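Putative Phosphate (Eubacterium rectale, PDB 3DAO) is probably a phosphate-ester hydrolase of the haloacid dehalogenase-like superfamily. Local coordinates at residues Ile166-Val171 against Trp202-Ala207; Lys176-Cys181 against Leu195-Lys200. All coordinates share one frame; numbering follows the deposited sequence.

Contact 1 of 2, residues Ile166-Val171 against Trp202-Ala207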
loop_
_atom_site.group_PDB
_atom_site.type_symbol
_atom_site.label_atom_id
_atom_site.label_comp_id
_atom_site.label_asym_id
_atom_site.label_seq_id
_atom_site.Cartn_x
_atom_site.Cartn_y
_atom_site.Cartn_z
ATOM N N ILE A 166 -1.698 6.455 -13.792
ATOM C CA ILE A 166 -2.678 6.741 -12.725
ATOM C C ILE A 166 -2.946 5.426 -12.009
ATOM O O ILE A 166 -3.511 4.463 -12.561
ATOM C CB ILE A 166 -3.978 7.409 -13.250
ATOM C CG1 ILE A 166 -3.648 8.749 -13.933
ATOM C CG2 ILE A 166 -4.939 7.602 -12.117
ATOM C CD1 ILE A 166 -2.899 9.719 -13.113
ATOM N N ILE A 167 -2.515 5.387 -10.747
ATOM C CA ILE A 167 -2.624 4.201 -9.924
ATOM C C ILE A 167 -3.723 4.272 -8.886
ATOM O O ILE A 167 -4.149 3.251 -8.335
ATOM C CB ILE A 167 -1.252 3.801 -9.246
ATOM C CG1 ILE A 167 -0.736 4.914 -8.330
ATOM C CG2 ILE A 167 -0.241 3.287 -10.329
ATOM C CD1 ILE A 167 0.446 4.473 -7.446
ATOM N N LYS A 168 -4.258 5.474 -8.687
ATOM C CA LYS A 168 -5.351 5.641 -7.706
ATOM C C LYS A 168 -6.177 6.879 -8.023
ATOM O O LYS A 168 -5.644 7.889 -8.418
ATOM C CB LYS A 168 -4.799 5.787 -6.293
ATOM C CG LYS A 168 -5.901 5.983 -5.212
ATOM C CD LYS A 168 -5.333 5.992 -3.814
ATOM C CE LYS A 168 -4.451 7.207 -3.557
ATOM N NZ LYS A 168 -3.971 7.204 -2.120
ATOM N N PHE A 169 -7.485 6.716 -7.887
ATOM C CA PHE A 169 -8.433 7.813 -7.995
ATOM C C PHE A 169 -9.157 7.822 -6.656
ATOM O O PHE A 169 -9.688 6.802 -6.209
ATOM C CB PHE A 169 -9.414 7.630 -9.142
ATOM C CG PHE A 169 -10.503 8.698 -9.172
ATOM C CD1 PHE A 169 -10.344 9.839 -9.894
ATOM C CD2 PHE A 169 -11.675 8.525 -8.468
ATOM C CE1 PHE A 169 -11.318 10.827 -9.908
ATOM C CE2 PHE A 169 -12.664 9.505 -8.501
ATOM C CZ PHE A 169 -12.467 10.649 -9.234
ATOM N N THR A 170 -9.155 8.984 -6.026
ATOM C CA THR A 170 -9.713 9.146 -4.708
ATOM C C THR A 170 -10.751 10.251 -4.618
ATOM O O THR A 170 -10.540 11.369 -5.102
ATOM C CB THR A 170 -8.578 9.500 -3.723
ATOM O OG1 THR A 170 -7.669 8.378 -3.628
ATOM C CG2 THR A 170 -9.114 9.824 -2.314
ATOM N N VAL A 171 -11.863 9.923 -3.966
ATOM C CA VAL A 171 -12.941 10.902 -3.709
ATOM C C VAL A 171 -12.850 11.323 -2.254
ATOM O O VAL A 171 -12.613 10.507 -1.379
ATOM C CB VAL A 171 -14.344 10.303 -3.948
ATOM C CG1 VAL A 171 -15.380 11.424 -3.979
ATOM C CG2 VAL A 171 -14.362 9.450 -5.278
ATOM N N TRP A 202 -13.175 9.393 2.714
ATOM C CA TRP A 202 -12.521 8.951 1.486
ATOM C C TRP A 202 -13.124 7.709 0.874
ATOM O O TRP A 202 -13.621 6.804 1.570
ATOM C CB TRP A 202 -11.041 8.593 1.780
ATOM C CG TRP A 202 -10.249 9.654 2.548
ATOM C CD1 TRP A 202 -10.024 9.682 3.858
ATOM C CD2 TRP A 202 -9.583 10.807 1.996
ATOM N NE1 TRP A 202 -9.293 10.790 4.182
ATOM C CE2 TRP A 202 -8.975 11.474 3.051
ATOM C CE3 TRP A 202 -9.435 11.313 0.711
ATOM C CZ2 TRP A 202 -8.276 12.667 2.873
ATOM C CZ3 TRP A 202 -8.708 12.471 0.525
ATOM C CH2 TRP A 202 -8.148 13.137 1.605
ATOM N N VAL A 203 -13.060 7.700 -0.444
ATOM C CA VAL A 203 -13.288 6.498 -1.241
ATOM C C VAL A 203 -12.098 6.364 -2.213
ATOM O O VAL A 203 -11.872 7.200 -3.073
ATOM C CB VAL A 203 -14.632 6.459 -2.001
ATOM C CG1 VAL A 203 -14.708 5.164 -2.848
ATOM C CG2 VAL A 203 -15.792 6.518 -1.030
ATOM N N ASP A 204 -11.338 5.302 -2.027
ATOM C CA ASP A 204 -10.144 5.015 -2.833
ATOM C C ASP A 204 -10.454 3.976 -3.879
ATOM O O ASP A 204 -11.068 2.929 -3.605
ATOM C CB ASP A 204 -9.009 4.447 -1.972
ATOM C CG ASP A 204 -8.443 5.474 -1.013
ATOM O OD1 ASP A 204 -8.301 6.652 -1.404
ATOM O OD2 ASP A 204 -8.180 5.084 0.140
ATOM N N CYS A 205 -9.992 4.272 -5.065
ATOM C CA CYS A 205 -10.216 3.381 -6.212
ATOM C C CYS A 205 -8.898 3.089 -6.903
ATOM O O CYS A 205 -8.131 3.974 -7.231
ATOM C CB CYS A 205 -11.150 4.026 -7.217
ATOM S SG CYS A 205 -12.591 4.925 -6.541
ATOM N N ASN A 206 -8.706 1.808 -7.159
ATOM C CA ASN A 206 -7.555 1.322 -7.894
ATOM C C ASN A 206 -8.052 0.408 -8.989
ATOM O O ASN A 206 -9.230 0.088 -9.087
ATOM C CB ASN A 206 -6.629 0.481 -7.045
ATOM C CG ASN A 206 -6.114 1.183 -5.799
ATOM O OD1 ASN A 206 -6.327 0.677 -4.714
ATOM N ND2 ASN A 206 -5.371 2.302 -5.951
ATOM N N ALA A 207 -7.102 -0.067 -9.792
ATOM C CA ALA A 207 -7.446 -0.970 -10.894
ATOM C C ALA A 207 -8.058 -2.245 -10.377
ATOM O O ALA A 207 -7.712 -2.753 -9.304
ATOM C CB ALA A 207 -6.204 -1.277 -11.748
HETATM O O HOH W 1 -4.580 0.991 -9.789
HETATM O O HOH W 2 -6.101 7.674 -0.399
HETATM O O HOH W 3 -4.874 5.038 -0.078
#
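Phe169 pairs with Cys205, and Val171 with Val203, as the hydrogen-bonded pairs of an antiparallel ladder that illustrates how one sheet can have two unlike faces. These four residues make the tight, apolar face: Cys205 SG meets the Phe169 ring at its edge, 4.2 Å from CD2, and helices 104-117, 177-181 and 185-189 cover them. The other face is more polar and reaches solvent around Lys168 and Asp204. There Thr170 and Asp204, a non-hydrogen-bonded pair, lie side by side, and Thr170 OG1 donates to Asp204 OD1 (2.9 Å) on its anti side. With chi1 at -65°, OG1 stands beside the backbone N and CG2 is turned to Trp202, 3.4 Å from CE3. Lys168 NZ stays 4.4 Å from Asp204 OD1, joined to it by a water. Where a classic bulge at Ile167 and Lys168 faces Ala126, Asn206 ND2 reaches the Ile167 carbonyl O (2.8 Å), which a second water also grips. Replacing Thr170 by an alanine is likely to leave Asp204 OD1 without its hydroxyl partner and to open a gap beside the indole. The lysine-aspartate attraction is thus likely to be softened by solvent, while Thr170 gives the carboxylate a direct hydrogen bond from a neutral donor.

Contact 2 of 2, residues Lys176-Cys181 against Leu195-Lys200; sequences KCEELC and LAAAGK
Glu178 spreads its carboxylate across the methyl of Ala197, whose CB lies over the flat face of the group, 3.5 Å from CD and almost equally far from OE1 and OE2. Two torsions near 180° set this up: with CG anti to the backbone N (chi1 -176°) and the chain extended beyond it, the side chain runs out from the helix to the strand. This holds for one of two deposited conformers, so the fit is probably not permanent. Cys177, one residue earlier, is turned differently. Its CB passes 3.4 Å from Lys200 O, while its side chain also packs on Val171 and Val203. The direct polar link is between backbones: Cys177 N donates to Lys200 O at 2.8 Å with an angle of 158°, just after Lys176, the N-cap of helix 177-181. The acceptor belongs to the turn of a beta hairpin formed by strands 193-198 and 202-207, in which Gly199 adopts a positive phi that suits glycine. The first turn of the helix thus packs against a beta hairpin turn, in an alpha/beta unit consistent with the cap domain of this hydrolase family. Gly199 O extends the pattern through water: one molecule donates to it at 2.7 Å and accepts weakly from Glu178 N, and another donates both to it and to Glu178 OE1. In this conformer the nearby amino end of the helix would probably add slightly to the stability of the charged carboxylate.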
loop_
_atom_site.group_PDB
_atom_site.type_symbol
_atom_site.label_atom_id
_atom_site.label_comp_id
_atom_site.label_asym_id
_atom_site.label_seq_id
_atom_site.Cartn_x
_atom_site.Cartn_y
_atom_site.Cartn_z
ATOM N N LYS A 176 -19.196 12.857 4.642
ATOM C CA LYS A 176 -20.141 11.830 4.133
ATOM C C LYS A 176 -19.779 11.392 2.750
ATOM O O LYS A 176 -20.632 11.206 1.892
ATOM C CB LYS A 176 -21.581 12.341 4.152
ATOM C CG LYS A 176 -21.779 13.660 3.412
ATOM C CD LYS A 176 -23.261 14.074 3.397
ATOM C CE LYS A 176 -23.454 15.492 2.874
ATOM N NZ LYS A 176 -24.880 15.879 2.849
ATOM N N CYS A 177 -18.503 11.096 2.576
ATOM C CA CYS A 177 -18.012 10.696 1.263
ATOM C C CYS A 177 -18.634 9.389 0.748
ATOM O O CYS A 177 -19.232 9.343 -0.331
ATOM C CB CYS A 177 -16.490 10.585 1.268
ATOM S SG CYS A 177 -15.847 10.355 -0.400
ATOM N N GLU A 178 -18.467 8.313 1.507
ATOM C CA GLU A 178 -19.024 7.025 1.104
ATOM C C GLU A 178 -20.533 7.155 0.902
ATOM O O GLU A 178 -21.099 6.620 -0.037
ATOM C CB GLU A 178 -18.720 5.926 2.124
ATOM C CG GLU A 178 -19.212 4.577 1.674
ATOM C CD GLU A 178 -18.980 3.492 2.703
ATOM O OE1 GLU A 178 -18.915 3.803 3.921
ATOM O OE2 GLU A 178 -18.942 2.321 2.292
ATOM N N GLU A 179 -21.147 7.872 1.816
ATOM C CA GLU A 179 -22.595 8.081 1.815
ATOM C C GLU A 179 -23.010 8.712 0.491
ATOM O O GLU A 179 -24.002 8.309 -0.133
ATOM C CB GLU A 179 -23.011 8.951 2.983
ATOM C CG GLU A 179 -24.478 9.369 2.918
ATOM C CD GLU A 179 -24.884 10.219 4.084
ATOM O OE1 GLU A 179 -24.490 9.898 5.220
ATOM O OE2 GLU A 179 -25.597 11.218 3.864
ATOM N N LEU A 180 -22.258 9.709 0.050
ATOM C CA LEU A 180 -22.585 10.342 -1.219
ATOM C C LEU A 180 -22.255 9.459 -2.413
ATOM O O LEU A 180 -22.868 9.587 -3.469
ATOM C CB LEU A 180 -21.881 11.682 -1.376
ATOM C CG LEU A 180 -22.413 12.829 -0.507
ATOM C CD1 LEU A 180 -21.440 14.048 -0.578
ATOM C CD2 LEU A 180 -23.841 13.168 -0.957
ATOM N N CYS A 181 -21.254 8.595 -2.269
ATOM C CA CYS A 181 -20.822 7.732 -3.359
ATOM C C CYS A 181 -21.705 6.497 -3.544
ATOM O O CYS A 181 -21.714 5.877 -4.597
ATOM C CB CYS A 181 -19.380 7.231 -3.147
ATOM S SG CYS A 181 -18.106 8.476 -3.417
ATOM N N LEU A 195 -12.743 -0.703 -5.351
ATOM C CA LEU A 195 -13.213 0.438 -4.527
ATOM C C LEU A 195 -13.241 0.154 -3.051
ATOM O O LEU A 195 -13.724 -0.875 -2.633
ATOM C CB LEU A 195 -14.641 0.871 -4.926
ATOM C CG LEU A 195 -14.850 1.874 -6.051
ATOM C CD1 LEU A 195 -14.111 1.544 -7.308
ATOM C CD2 LEU A 195 -16.361 2.068 -6.298
ATOM N N ALA A 196 -12.723 1.077 -2.248
ATOM C CA ALA A 196 -12.779 0.889 -0.802
ATOM C C ALA A 196 -12.936 2.207 -0.064
ATOM O O ALA A 196 -12.174 3.112 -0.297
ATOM C CB ALA A 196 -11.532 0.217 -0.286
ATOM N N ALA A 197 -13.913 2.281 0.831
ATOM C CA ALA A 197 -14.074 3.500 1.640
ATOM C C ALA A 197 -12.989 3.500 2.687
ATOM O O ALA A 197 -12.515 2.426 3.106
ATOM C CB ALA A 197 -15.469 3.536 2.324
ATOM N N ALA A 198 -12.592 4.713 3.089
ATOM C CA ALA A 198 -11.698 4.920 4.210
ATOM C C ALA A 198 -12.353 5.987 5.106
ATOM O O ALA A 198 -12.386 7.186 4.755
ATOM C CB ALA A 198 -10.345 5.376 3.753
ATOM N N GLY A 199 -12.880 5.540 6.238
ATOM C CA GLY A 199 -13.585 6.411 7.127
ATOM C C GLY A 199 -14.820 7.032 6.474
ATOM O O GLY A 199 -15.450 6.462 5.556
ATOM N N LYS A 200 -15.143 8.230 6.933
ATOM C CA LYS A 200 -16.282 8.935 6.401
ATOM C C LYS A 200 -15.870 9.913 5.344
ATOM O O LYS A 200 -16.732 10.552 4.703
ATOM C CB LYS A 200 -17.013 9.679 7.527
ATOM C CG LYS A 200 -17.642 8.720 8.555
ATOM C CD LYS A 200 -18.451 9.463 9.608
ATOM C CE LYS A 200 -17.571 10.290 10.499
ATOM N NZ LYS A 200 -16.515 9.456 11.195
HETATM O O HOH W 4 -16.035 7.500 3.080
HETATM O O HOH W 5 -18.107 5.830 5.783
#

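Of the segments in these contacts, strand 168-172 comes first, carrying one side of contact 1, and the chain then enters helix 177-181, the first side of contact 2. After helix 185-189 it returns as strand 193-198, and contact 2 closes the inner loop at this strand and the turn that follows it. That turn leads at once into strand 202-207, where contact 1 closes the outer loop. Contact 2 is thus nested inside contact 1. Strand 202-207 lies between the other two strands in the sheet, and Asp204 O probably accepts a hydrogen bond from Ala196 N (2.8 Å). Together the contacts tie the middle and edge of the six-stranded sheet to the short helix packed on it.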